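Local structure of CRISPR-associated endonuclease Cas9 (Campylobacter jejuni subsp. jejuni serotype O:2, 5X2H) at residues Val768-Leu782 and Ala793-Ile805. The protein cleaves both strands of DNA matched by its guide RNA, the HNH domain cutting the complementary strand and the RuvC-like domain the other, in bacterial defence against mobile genetic elements. Sequence-based numbering, arbitrary orientation.
Sequences VSLIVSKHDNKFETL and ANEKEVIAKSIGI. With nucleotides of chain C.
Leu770 and Ile803 pair antiparallel through two backbone hydrogen bonds, and Val772 does the same with Ala800, joining strand 769-773 to strand 799-804 at the edge of a six-stranded sheet in the PAM-interacting domain. Between these pairs the register slips by one residue. Leu770 lies opposite two successive residues, Ser802 and Ile803, as in a G1 beta bulge, and Ser802 adopts left-handed backbone angles (phi 64°).

Packing is tight on the face carrying Leu770, Val772, Ala800 and Ile803. Leu770 CG lies 3.5 Å from Ile805 CG2, closer than usual for carbons, and the two side chains meet nearly at right angles. Val772 puts CG1 anti to its carbonyl carbon (chi1 -54°), which leaves CG2 between N and that carbon to reach Ile803 CD1 at 3.6 Å. Phe790 and Leu789 cover Ala800 and Ile803 respectively.

Beyond the strands, Asn777 spans the gap with its amide: OD1 accepts from Val798 N at 2.9 Å, the donor standing above the carbonyl plane, while ND2 gives to Lys796 O at 3.2 Å. The Phe779 ring, partly exposed, is snugly covered on one face by the Asn794-Glu795 peptide, with Ala793 CB at its edge, 3.8 Å from CD1. The solvent side lies at Glu795 and Lys796, both exposed.

At the bulge the protein meets DNA. Ser802 OG donates to N7 of DG3 of chain C at 2.7 Å. Gly804 N bonds OP2 of DT2 of chain C at 2.8 Å. The chemistry is consistent with major-groove readout of a purine N7, which by itself would not tell guanine from adenine, beside a single backbone N-H bond to the neighbouring phosphate.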
ATOM      1  N   VAL A 768      20.234  28.160  -7.548  1.00 36.20           N
ATOM      2  CA  VAL A 768      19.421  28.597  -8.683  1.00 33.33           C
ATOM      3  C   VAL A 768      19.898  27.892  -9.947  1.00 34.36           C
ATOM      4  O   VAL A 768      20.140  28.531 -10.978  1.00 35.00           O
ATOM      5  CB  VAL A 768      19.463  30.131  -8.842  1.00 34.58           C
ATOM      6  CG1 VAL A 768      18.303  30.626  -9.703  1.00 31.57           C
ATOM      7  CG2 VAL A 768      19.433  30.811  -7.477  1.00 33.46           C
ATOM      8  N   SER A 769      20.051  26.571  -9.874  1.00 33.17           N
ATOM      9  CA  SER A 769      20.660  25.807 -10.952  1.00 35.41           C
ATOM     10  C   SER A 769      19.853  24.543 -11.208  1.00 36.76           C
ATOM     11  O   SER A 769      18.974  24.166 -10.429  1.00 32.85           O
ATOM     12  CB  SER A 769      22.113  25.451 -10.625  1.00 36.49           C
ATOM     13  OG  SER A 769      22.181  24.701  -9.424  1.00 35.95           O
ATOM     14  N   LEU A 770      20.176  23.879 -12.314  1.00 37.30           N
ATOM     15  CA  LEU A 770      19.469  22.691 -12.756  1.00 31.92           C
ATOM     16  C   LEU A 770      20.346  21.455 -12.630  1.00 33.68           C
ATOM     17  O   LEU A 770      21.577  21.527 -12.709  1.00 31.42           O
ATOM     18  CB  LEU A 770      19.015  22.819 -14.212  1.00 28.96           C
ATOM     19  CG  LEU A 770      18.031  23.917 -14.604  1.00 31.13           C
ATOM     20  CD1 LEU A 770      17.824  23.906 -16.114  1.00 32.45           C
ATOM     21  CD2 LEU A 770      16.704  23.776 -13.878  1.00 28.45           C
ATOM     22  N   ILE A 771      19.687  20.317 -12.436  1.00 32.16           N
ATOM     23  CA  ILE A 771      20.273  19.000 -12.637  1.00 33.40           C
ATOM     24  C   ILE A 771      19.563  18.388 -13.835  1.00 37.03           C
ATOM     25  O   ILE A 771      18.327  18.321 -13.861  1.00 36.94           O
ATOM     26  CB  ILE A 771      20.126  18.112 -11.392  1.00 33.46           C
ATOM     27  CG1 ILE A 771      20.975  18.652 -10.235  1.00 32.00           C
ATOM     28  CG2 ILE A 771      20.483  16.667 -11.724  1.00 30.45           C
ATOM     29  CD1 ILE A 771      20.741  17.922  -8.906  1.00 28.45           C
ATOM     30  N   VAL A 772      20.332  17.974 -14.843  1.00 36.18           N
ATOM     31  CA  VAL A 772      19.776  17.397 -16.059  1.00 33.44           C
ATOM     32  C   VAL A 772      20.529  16.114 -16.381  1.00 36.39           C
ATOM     33  O   VAL A 772      21.636  15.873 -15.893  1.00 39.62           O
ATOM     34  CB  VAL A 772      19.835  18.371 -17.258  1.00 37.39           C
ATOM     35  CG1 VAL A 772      19.172  19.699 -16.915  1.00 36.62           C
ATOM     36  CG2 VAL A 772      21.268  18.588 -17.701  1.00 36.24           C
ATOM     37  N   SER A 773      19.915  15.284 -17.221  1.00 39.14           N
ATOM     38  CA  SER A 773      20.483  13.988 -17.559  1.00 41.70           C
ATOM     39  C   SER A 773      20.242  13.685 -19.030  1.00 40.19           C
ATOM     40  O   SER A 773      19.347  14.248 -19.666  1.00 39.06           O
ATOM     41  CB  SER A 773      19.895  12.874 -16.682  1.00 44.19           C
ATOM     42  OG  SER A 773      18.487  12.834 -16.806  1.00 49.18           O
ATOM     43  N   LYS A 774      21.063  12.787 -19.563  1.00 42.11           N
ATOM     44  CA  LYS A 774      20.943  12.369 -20.951  1.00 43.52           C
ATOM     45  C   LYS A 774      19.887  11.280 -21.070  1.00 43.40           C
ATOM     46  O   LYS A 774      19.763  10.425 -20.192  1.00 43.07           O
ATOM     47  CB  LYS A 774      22.294  11.872 -21.469  1.00 41.09           C
ATOM     48  CG  LYS A 774      22.339  11.570 -22.961  1.00 47.26           C
ATOM     49  CD  LYS A 774      23.778  11.507 -23.449  1.00 49.13           C
ATOM     50  CE  LYS A 774      23.871  11.146 -24.921  1.00 53.70           C
ATOM     51  NZ  LYS A 774      23.700   9.687 -25.145  1.00 57.27           N
ATOM     52  N   HIS A 775      19.133  11.311 -22.174  1.00 47.11           N
ATOM     53  CA  HIS A 775      17.943  10.469 -22.297  1.00 48.01           C
ATOM     54  C   HIS A 775      18.280   8.993 -22.111  1.00 49.47           C
ATOM     55  O   HIS A 775      17.612   8.286 -21.348  1.00 48.03           O
ATOM     56  CB  HIS A 775      17.263  10.709 -23.649  1.00 46.51           C
ATOM     57  CG  HIS A 775      18.003  10.130 -24.814  1.00 47.40           C
ATOM     58  ND1 HIS A 775      19.073  10.765 -25.406  1.00 49.14           N
ATOM     59  CD2 HIS A 775      17.832   8.971 -25.493  1.00 48.58           C
ATOM     60  CE1 HIS A 775      19.528  10.023 -26.402  1.00 49.68           C
ATOM     61  NE2 HIS A 775      18.792   8.930 -26.477  1.00 51.64           N
ATOM     62  N   ASP A 776      19.323   8.513 -22.786  1.00 50.61           N
ATOM     63  CA  ASP A 776      19.686   7.104 -22.733  1.00 52.72           C
ATOM     64  C   ASP A 776      20.698   6.790 -21.642  1.00 51.40           C
ATOM     65  O   ASP A 776      20.979   5.610 -21.407  1.00 53.39           O
ATOM     66  CB  ASP A 776      20.238   6.647 -24.090  1.00 55.57           C
ATOM     67  CG  ASP A 776      21.397   7.501 -24.571  1.00 57.76           C
ATOM     68  OD1 ASP A 776      21.795   8.438 -23.849  1.00 58.91           O
ATOM     69  OD2 ASP A 776      21.913   7.236 -25.675  1.00 60.93           O
ATOM     70  N   ASN A 777      21.243   7.810 -20.976  1.00 48.68           N
ATOM     71  CA  ASN A 777      22.281   7.633 -19.960  1.00 50.45           C
ATOM     72  C   ASN A 777      23.466   6.841 -20.514  1.00 54.66           C
ATOM     73  O   ASN A 777      24.099   6.054 -19.808  1.00 58.82           O
ATOM     74  CB  ASN A 777      21.716   6.971 -18.701  1.00 51.79           C
ATOM     75  CG  ASN A 777      22.605   7.170 -17.491  1.00 53.85           C
ATOM     76  OD1 ASN A 777      22.708   8.276 -16.962  1.00 54.77           O
ATOM     77  ND2 ASN A 777      23.256   6.100 -17.049  1.00 53.62           N
ATOM     78  N   LYS A 778      23.767   7.051 -21.793  1.00 53.01           N
ATOM     79  CA  LYS A 778      24.840   6.342 -22.474  1.00 54.85           C
ATOM     80  C   LYS A 778      26.059   7.252 -22.560  1.00 58.67           C
ATOM     81  O   LYS A 778      25.988   8.343 -23.136  1.00 60.61           O
ATOM     82  CB  LYS A 778      24.398   5.893 -23.867  1.00 52.99           C
ATOM     83  CG  LYS A 778      25.340   4.914 -24.537  1.00 56.71           C
ATOM     84  CD  LYS A 778      24.828   4.535 -25.919  1.00 60.67           C
ATOM     85  CE  LYS A 778      25.723   3.502 -26.588  1.00 63.08           C
ATOM     86  NZ  LYS A 778      25.274   3.217 -27.981  1.00 64.78           N
ATOM     87  N   PHE A 779      27.174   6.797 -21.990  1.00 57.89           N
ATOM     88  CA  PHE A 779      28.401   7.578 -21.930  1.00 56.73           C
ATOM     89  C   PHE A 779      29.244   7.470 -23.193  1.00 59.96           C
ATOM     90  O   PHE A 779      30.001   8.399 -23.497  1.00 62.03           O
ATOM     91  CB  PHE A 779      29.233   7.133 -20.717  1.00 53.29           C
ATOM     92  CG  PHE A 779      30.593   7.766 -20.639  1.00 52.65           C
ATOM     93  CD1 PHE A 779      30.740   9.067 -20.189  1.00 49.30           C
ATOM     94  CD2 PHE A 779      31.726   7.053 -20.999  1.00 55.04           C
ATOM     95  CE1 PHE A 779      31.990   9.655 -20.114  1.00 54.34           C
ATOM     96  CE2 PHE A 779      32.982   7.635 -20.927  1.00 57.27           C
ATOM     97  CZ  PHE A 779      33.113   8.938 -20.482  1.00 56.22           C
ATOM     98  N   GLU A 780      29.112   6.377 -23.947  1.00 61.84           N
ATOM     99  CA  GLU A 780      30.044   6.100 -25.036  1.00 66.35           C
ATOM    100  C   GLU A 780      29.754   6.918 -26.290  1.00 67.67           C
ATOM    101  O   GLU A 780      30.677   7.201 -27.060  1.00 67.94           O
ATOM    102  CB  GLU A 780      30.030   4.606 -25.371  1.00 68.13           C
ATOM    103  CG  GLU A 780      30.537   3.690 -24.254  1.00 69.10           C
ATOM    104  CD  GLU A 780      29.510   3.450 -23.149  1.00 66.55           C
ATOM    105  OE1 GLU A 780      28.407   4.034 -23.208  1.00 63.44           O
ATOM    106  OE2 GLU A 780      29.813   2.675 -22.217  1.00 65.03           O
ATOM    107  N   THR A 781      28.499   7.301 -26.521  1.00 68.92           N
ATOM    108  CA  THR A 781      28.136   8.080 -27.699  1.00 73.67           C
ATOM    109  C   THR A 781      28.288   9.581 -27.492  1.00 73.83           C
ATOM    110  O   THR A 781      27.879  10.355 -28.364  1.00 75.77           O
ATOM    111  CB  THR A 781      26.694   7.774 -28.118  1.00 77.64           C
ATOM    112  OG1 THR A 781      25.811   7.996 -27.010  1.00 76.30           O
ATOM    113  CG2 THR A 781      26.567   6.338 -28.588  1.00 81.59           C
ATOM    114  N   LEU A 782      28.869  10.004 -26.371  1.00 71.11           N
ATOM    115  CA  LEU A 782      28.929  11.419 -26.024  1.00 64.03           C
ATOM    116  C   LEU A 782      29.664  12.215 -27.094  1.00 62.28           C
ATOM    117  O   LEU A 782      30.840  11.963 -27.376  1.00 61.31           O
ATOM    118  CB  LEU A 782      29.610  11.586 -24.665  1.00 61.28           C
ATOM    119  CG  LEU A 782      28.832  12.323 -23.573  1.00 59.57           C
ATOM    120  CD1 LEU A 782      27.338  12.083 -23.701  1.00 54.66           C
ATOM    121  CD2 LEU A 782      29.320  11.884 -22.204  1.00 59.63           C
ATOM    122  N   ALA A 793      30.542  13.344 -16.819  1.00 55.17           N
ATOM    123  CA  ALA A 793      29.928  12.061 -17.116  1.00 53.90           C
ATOM    124  C   ALA A 793      30.954  10.936 -17.042  1.00 54.34           C
ATOM    125  O   ALA A 793      32.148  11.135 -17.271  1.00 56.99           O
ATOM    126  CB  ALA A 793      29.279  12.084 -18.499  1.00 56.32           C
ATOM    127  N   ASN A 794      30.469   9.742 -16.714  1.00 55.63           N
ATOM    128  CA  ASN A 794      31.302   8.551 -16.643  1.00 54.78           C
ATOM    129  C   ASN A 794      30.496   7.370 -17.168  1.00 54.19           C
ATOM    130  O   ASN A 794      29.343   7.514 -17.586  1.00 48.35           O
ATOM    131  CB  ASN A 794      31.805   8.315 -15.212  1.00 53.08           C
ATOM    132  CG  ASN A 794      30.676   8.258 -14.197  1.00 49.14           C
ATOM    133  OD1 ASN A 794      29.681   7.564 -14.398  1.00 47.12           O
ATOM    134  ND2 ASN A 794      30.823   9.001 -13.105  1.00 44.87           N
ATOM    135  N   GLU A 795      31.105   6.184 -17.125  1.00 56.04           N
ATOM    136  CA  GLU A 795      30.500   4.992 -17.706  1.00 58.22           C
ATOM    137  C   GLU A 795      29.209   4.561 -17.014  1.00 62.46           C
ATOM    138  O   GLU A 795      28.494   3.718 -17.563  1.00 65.00           O
ATOM    139  CB  GLU A 795      31.502   3.834 -17.679  1.00 59.46           C
ATOM    140  CG  GLU A 795      32.632   3.946 -18.707  1.00 61.04           C
ATOM    141  CD  GLU A 795      33.789   4.819 -18.246  1.00 63.12           C
ATOM    142  OE1 GLU A 795      34.886   4.709 -18.837  1.00 66.27           O
ATOM    143  OE2 GLU A 795      33.612   5.612 -17.296  1.00 62.52           O
ATOM    144  N   LYS A 796      28.886   5.109 -15.840  1.00 62.45           N
ATOM    145  CA  LYS A 796      27.711   4.660 -15.105  1.00 63.51           C
ATOM    146  C   LYS A 796      26.554   5.651 -15.110  1.00 60.13           C
ATOM    147  O   LYS A 796      25.415   5.236 -14.873  1.00 58.49           O
ATOM    148  CB  LYS A 796      28.080   4.330 -13.648  1.00 66.45           C
ATOM    149  CG  LYS A 796      27.939   5.493 -12.676  1.00 67.99           C
ATOM    150  CD  LYS A 796      27.152   5.085 -11.432  1.00 68.64           C
ATOM    151  CE  LYS A 796      28.064   4.623 -10.305  1.00 70.17           C
ATOM    152  NZ  LYS A 796      28.741   5.761  -9.618  1.00 71.71           N
ATOM    153  N   GLU A 797      26.803   6.933 -15.377  1.00 59.27           N
ATOM    154  CA  GLU A 797      25.725   7.913 -15.389  1.00 56.91           C
ATOM    155  C   GLU A 797      26.155   9.142 -16.177  1.00 52.04           C
ATOM    156  O   GLU A 797      27.315   9.560 -16.106  1.00 54.16           O
ATOM    157  CB  GLU A 797      25.314   8.310 -13.966  1.00 59.76           C
ATOM    158  CG  GLU A 797      26.454   8.828 -13.108  1.00 65.50           C
ATOM    159  CD  GLU A 797      26.062   8.993 -11.652  1.00 70.49           C
ATOM    160  OE1 GLU A 797      24.993   8.479 -11.259  1.00 70.50           O
ATOM    161  OE2 GLU A 797      26.825   9.640 -10.901  1.00 73.44           O
ATOM    162  N   VAL A 798      25.212   9.710 -16.928  1.00 47.66           N
ATOM    163  CA  VAL A 798      25.454  10.932 -17.685  1.00 47.75           C
ATOM    164  C   VAL A 798      24.525  12.010 -17.144  1.00 48.00           C
ATOM    165  O   VAL A 798      23.420  12.217 -17.662  1.00 44.86           O
ATOM    166  CB  VAL A 798      25.244  10.722 -19.195  1.00 47.37           C
ATOM    167  CG1 VAL A 798      25.705  11.952 -19.968  1.00 45.56           C
ATOM    168  CG2 VAL A 798      25.983   9.478 -19.669  1.00 47.81           C
ATOM    169  N   ILE A 799      24.966  12.697 -16.094  1.00 48.32           N
ATOM    170  CA  ILE A 799      24.157  13.688 -15.399  1.00 43.06           C
ATOM    171  C   ILE A 799      24.985  14.951 -15.226  1.00 41.71           C
ATOM    172  O   ILE A 799      26.163  14.884 -14.859  1.00 42.10           O
ATOM    173  CB  ILE A 799      23.669  13.162 -14.031  1.00 39.41           C
ATOM    174  CG1 ILE A 799      22.836  11.887 -14.204  1.00 41.12           C
ATOM    175  CG2 ILE A 799      22.854  14.222 -13.310  1.00 36.16           C
ATOM    176  CD1 ILE A 799      22.438  11.229 -12.882  1.00 37.93           C
ATOM    177  N   ALA A 800      24.373  16.098 -15.497  1.00 38.71           N
ATOM    178  CA  ALA A 800      25.012  17.394 -15.323  1.00 40.53           C
ATOM    179  C   ALA A 800      24.296  18.140 -14.208  1.00 40.33           C
ATOM    180  O   ALA A 800      23.089  18.390 -14.299  1.00 41.21           O
ATOM    181  CB  ALA A 800      24.987  18.198 -16.623  1.00 39.35           C
ATOM    182  N   LYS A 801      25.037  18.493 -13.161  1.00 40.19           N
ATOM    183  CA  LYS A 801      24.483  19.150 -11.988  1.00 40.35           C
ATOM    184  C   LYS A 801      24.970  20.589 -11.906  1.00 41.48           C
ATOM    185  O   LYS A 801      26.051  20.925 -12.399  1.00 43.26           O
ATOM    186  CB  LYS A 801      24.871  18.408 -10.705  1.00 41.87           C
ATOM    187  CG  LYS A 801      24.719  16.900 -10.784  1.00 44.41           C
ATOM    188  CD  LYS A 801      25.022  16.252  -9.445  1.00 48.07           C
ATOM    189  CE  LYS A 801      24.796  14.749  -9.498  1.00 53.80           C
ATOM    190  NZ  LYS A 801      24.828  14.132  -8.144  1.00 55.20           N
ATOM    191  N   SER A 802      24.154  21.437 -11.274  1.00 37.66           N
ATOM    192  CA  SER A 802      24.515  22.826 -10.980  1.00 37.37           C
ATOM    193  C   SER A 802      24.724  23.641 -12.256  1.00 39.63           C
ATOM    194  O   SER A 802      25.716  24.361 -12.401  1.00 36.65           O
ATOM    195  CB  SER A 802      25.760  22.899 -10.087  1.00 37.68           C
ATOM    196  OG  SER A 802      25.537  22.304  -8.824  1.00 38.72           O
ATOM    197  N   ILE A 803      23.775  23.537 -13.183  1.00 36.38           N
ATOM    198  CA  ILE A 803      23.779  24.335 -14.405  1.00 37.52           C
ATOM    199  C   ILE A 803      22.932  25.577 -14.171  1.00 39.02           C
ATOM    200  O   ILE A 803      21.713  25.478 -13.978  1.00 33.71           O
ATOM    201  CB  ILE A 803      23.250  23.536 -15.603  1.00 41.20           C
ATOM    202  CG1 ILE A 803      24.079  22.278 -15.814  1.00 47.60           C
ATOM    203  CG2 ILE A 803      23.270  24.385 -16.869  1.00 37.89           C
ATOM    204  CD1 ILE A 803      23.429  21.333 -16.765  1.00 51.68           C
ATOM    205  N   GLY A 804      23.572  26.744 -14.204  1.00 37.72           N
ATOM    206  CA  GLY A 804      22.850  27.987 -13.980  1.00 36.33           C
ATOM    207  C   GLY A 804      21.822  28.249 -15.068  1.00 40.85           C
ATOM    208  O   GLY A 804      22.055  27.996 -16.252  1.00 43.39           O
ATOM    209  N   ILE A 805      20.664  28.768 -14.652  1.00 38.64           N
ATOM    210  CA  ILE A 805      19.580  29.051 -15.586  1.00 39.91           C
ATOM    211  C   ILE A 805      19.553  30.509 -16.036  1.00 41.47           C
ATOM    212  O   ILE A 805      19.042  30.793 -17.130  1.00 43.36           O
ATOM    213  CB  ILE A 805      18.208  28.678 -14.981  1.00 39.76           C
ATOM    214  CG1 ILE A 805      17.722  29.777 -14.036  1.00 38.98           C
ATOM    215  CG2 ILE A 805      18.285  27.370 -14.233  1.00 40.21           C
ATOM    216  CD1 ILE A 805      16.337  29.542 -13.495  1.00 40.56           C
TER
ATOM    217  P    DT C   2      27.570  27.414 -15.402  1.00 54.56           P
ATOM    218  OP1  DT C   2      28.273  27.007 -16.638  1.00 59.43           O
ATOM    219  OP2  DT C   2      26.129  27.113 -15.237  1.00 50.39           O
ATOM    220  O5'  DT C   2      28.348  26.791 -14.156  1.00 54.51           O
ATOM    221  C5'  DT C   2      28.380  25.388 -13.970  1.00 52.16           C
ATOM    222  C4'  DT C   2      29.675  24.975 -13.302  1.00 50.49           C
ATOM    223  O4'  DT C   2      29.851  25.736 -12.080  1.00 48.28           O
ATOM    224  C3'  DT C   2      29.745  23.519 -12.882  1.00 52.17           C
ATOM    225  O3'  DT C   2      31.093  23.092 -12.898  1.00 49.80           O
ATOM    226  C2'  DT C   2      29.188  23.566 -11.465  1.00 45.16           C
ATOM    227  C1'  DT C   2      29.782  24.876 -10.960  1.00 46.02           C
ATOM    228  N1   DT C   2      28.964  25.546  -9.910  1.00 45.73           N
ATOM    229  C2   DT C   2      29.346  25.448  -8.589  1.00 46.07           C
ATOM    230  O2   DT C   2      30.323  24.823  -8.218  1.00 47.14           O
ATOM    231  N3   DT C   2      28.533  26.107  -7.710  1.00 43.67           N
ATOM    232  C4   DT C   2      27.401  26.843  -8.012  1.00 44.56           C
ATOM    233  O4   DT C   2      26.737  27.404  -7.149  1.00 43.12           O
ATOM    234  C5   DT C   2      27.060  26.908  -9.414  1.00 46.86           C
ATOM    235  C7   DT C   2      25.851  27.678  -9.864  1.00 41.72           C
ATOM    236  C6   DT C   2      27.852  26.266 -10.284  1.00 44.04           C
ATOM    237  P    DG C   3      31.457  21.560 -12.597  1.00 56.34           P
ATOM    238  OP1  DG C   3      32.793  21.311 -13.187  1.00 55.93           O
ATOM    239  OP2  DG C   3      30.298  20.718 -12.979  1.00 60.60           O
ATOM    240  O5'  DG C   3      31.566  21.494 -11.005  1.00 53.98           O
ATOM    241  C5'  DG C   3      32.679  22.073 -10.350  1.00 53.69           C
ATOM    242  C4'  DG C   3      32.857  21.472  -8.970  1.00 53.78           C
ATOM    243  O4'  DG C   3      31.947  22.112  -8.039  1.00 50.58           O
ATOM    244  C3'  DG C   3      32.576  19.971  -8.876  1.00 56.91           C
ATOM    245  O3'  DG C   3      33.555  19.357  -8.046  1.00 61.49           O
ATOM    246  C2'  DG C   3      31.182  19.915  -8.250  1.00 50.40           C
ATOM    247  C1'  DG C   3      31.213  21.131  -7.340  1.00 49.07           C
ATOM    248  N9   DG C   3      29.894  21.683  -7.041  1.00 47.74           N
ATOM    249  C8   DG C   3      28.875  21.929  -7.930  1.00 44.98           C
ATOM    250  N7   DG C   3      27.817  22.447  -7.373  1.00 42.06           N
ATOM    251  C5   DG C   3      28.156  22.553  -6.030  1.00 42.29           C
ATOM    252  C6   DG C   3      27.408  23.047  -4.937  1.00 42.14           C
ATOM    253  O6   DG C   3      26.254  23.499  -4.936  1.00 41.84           O
ATOM    254  N1   DG C   3      28.130  22.977  -3.746  1.00 44.19           N
ATOM    255  C2   DG C   3      29.414  22.494  -3.632  1.00 45.28           C
ATOM    256  N2   DG C   3      29.952  22.508  -2.403  1.00 45.75           N
ATOM    257  N3   DG C   3      30.121  22.031  -4.649  1.00 43.47           N
ATOM    258  C4   DG C   3      29.432  22.090  -5.813  1.00 44.35           C
TER
HETATM  259  O   HOH W   1      21.497  21.990  -9.437  1.00 36.38           O